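Local coordinates for protein rhodopsin (Todarodes pacificus, PDB 2Z73) that senses light in squid vision through a retinal chromophore and signals by way of G-proteins to phospholipase C, at residues A[93-96]-A[102-105]. Sequence-based numbering, arbitrary orientation.
Sequences TISC and IFGF
I94 and S95, near the extracellular end of the second transmembrane helix of this seven-helix receptor, meet the ring of F103 in the first extracellular loop, a compact example of how a short loop between two transmembrane helices packs back on the helix it has just left. The tight part gathers round the far edge of the ring. CG2 of I94 lies 3.5 Å from CZ of F103, while CB of I94 sits at the ring edge, in its plane, 3.7 Å from the same CZ. With CG anti to its carbonyl carbon (chi1 -57°), F103 reaches back to the helix and crosses the I94 side chain at about a right angle. OG of the buried S95 also stands at the ring edge, 3.6 Å from CE2 of F103, in van der Waals contact; its hydrogen bond goes instead to the carbonyl oxygen of L91, with a weak second one to that of K100. Were F103 cut back to an alanine, I94 CG2 would probably lose the closer of its two contacts with the loop, and a gap would open beside S95. The looser side belongs to I102, which lies on the surface of the protein and touches I94 more distantly, CD1 to CG2 at 4.0 Å. Its chain folds over the aromatic ring of its own neighbour, setting I102 CG1 3.7 Å above the F103 ring plane, over the ring centre.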
loop_
_atom_site.group_PDB
_atom_site.type_symbol
_atom_site.label_atom_id
_atom_site.label_comp_id
_atom_site.label_asym_id
_atom_site.label_seq_id
_atom_site.Cartn_x
_atom_site.Cartn_y
_atom_site.Cartn_z
ATOM N N THR A 93 -6.691 -19.585 -0.113
ATOM C CA THR A 93 -7.931 -20.068 0.462
ATOM C C THR A 93 -8.178 -21.539 0.156
ATOM O O THR A 93 -8.482 -22.313 1.061
ATOM C CB THR A 93 -9.115 -19.228 -0.033
ATOM O OG1 THR A 93 -8.864 -17.855 0.283
ATOM C CG2 THR A 93 -10.427 -19.676 0.628
ATOM N N ILE A 94 -8.051 -21.929 -1.111
ATOM C CA ILE A 94 -8.276 -23.321 -1.487
ATOM C C ILE A 94 -7.213 -24.209 -0.847
ATOM O O ILE A 94 -7.511 -25.306 -0.389
ATOM C CB ILE A 94 -8.270 -23.498 -3.027
ATOM C CG1 ILE A 94 -9.529 -22.867 -3.619
ATOM C CG2 ILE A 94 -8.218 -24.971 -3.409
ATOM C CD1 ILE A 94 -10.811 -23.465 -3.105
ATOM N N SER A 95 -5.976 -23.720 -0.807
ATOM C CA SER A 95 -4.885 -24.470 -0.213
ATOM C C SER A 95 -5.165 -24.757 1.249
ATOM O O SER A 95 -4.934 -25.869 1.728
ATOM C CB SER A 95 -3.572 -23.704 -0.339
ATOM O OG SER A 95 -3.022 -23.896 -1.623
ATOM N N CYS A 96 -5.668 -23.755 1.957
ATOM C CA CYS A 96 -5.977 -23.941 3.366
ATOM C C CYS A 96 -7.028 -25.022 3.570
ATOM O O CYS A 96 -6.779 -26.003 4.268
ATOM C CB CYS A 96 -6.447 -22.624 3.990
ATOM S SG CYS A 96 -5.121 -21.418 4.235
ATOM N N ILE A 102 -1.885 -27.178 -3.417
ATOM C CA ILE A 102 -2.072 -28.062 -4.569
ATOM C C ILE A 102 -1.883 -27.411 -5.932
ATOM O O ILE A 102 -2.283 -27.994 -6.929
ATOM C CB ILE A 102 -3.496 -28.630 -4.583
ATOM C CG1 ILE A 102 -4.499 -27.461 -4.685
ATOM C CG2 ILE A 102 -3.741 -29.464 -3.339
ATOM C CD1 ILE A 102 -5.918 -27.859 -5.041
ATOM N N PHE A 103 -1.276 -26.232 -5.997
ATOM C CA PHE A 103 -1.151 -25.562 -7.286
ATOM C C PHE A 103 0.200 -25.597 -7.969
ATOM O O PHE A 103 0.402 -24.917 -8.974
ATOM C CB PHE A 103 -1.648 -24.120 -7.155
ATOM C CG PHE A 103 -3.065 -24.018 -6.652
ATOM C CD1 PHE A 103 -4.138 -24.352 -7.479
ATOM C CD2 PHE A 103 -3.323 -23.645 -5.337
ATOM C CE1 PHE A 103 -5.448 -24.318 -6.996
ATOM C CE2 PHE A 103 -4.629 -23.608 -4.845
ATOM C CZ PHE A 103 -5.689 -23.945 -5.670
ATOM N N GLY A 104 1.119 -26.397 -7.439
ATOM C CA GLY A 104 2.430 -26.516 -8.050
ATOM C C GLY A 104 3.425 -25.419 -7.757
ATOM O O GLY A 104 3.067 -24.344 -7.303
ATOM N N PHE A 105 4.689 -25.701 -8.050
ATOM C CA PHE A 105 5.785 -24.764 -7.822
ATOM C C PHE A 105 5.679 -23.477 -8.626
ATOM O O PHE A 105 5.913 -22.398 -8.097
ATOM C CB PHE A 105 7.119 -25.448 -8.115
ATOM C CG PHE A 105 8.275 -24.887 -7.327
ATOM C CD1 PHE A 105 9.584 -25.117 -7.729
ATOM C CD2 PHE A 105 8.054 -24.122 -6.188
ATOM C CE1 PHE A 105 10.653 -24.593 -7.016
ATOM C CE2 PHE A 105 9.120 -23.596 -5.467
ATOM C CZ PHE A 105 10.419 -23.834 -5.886
#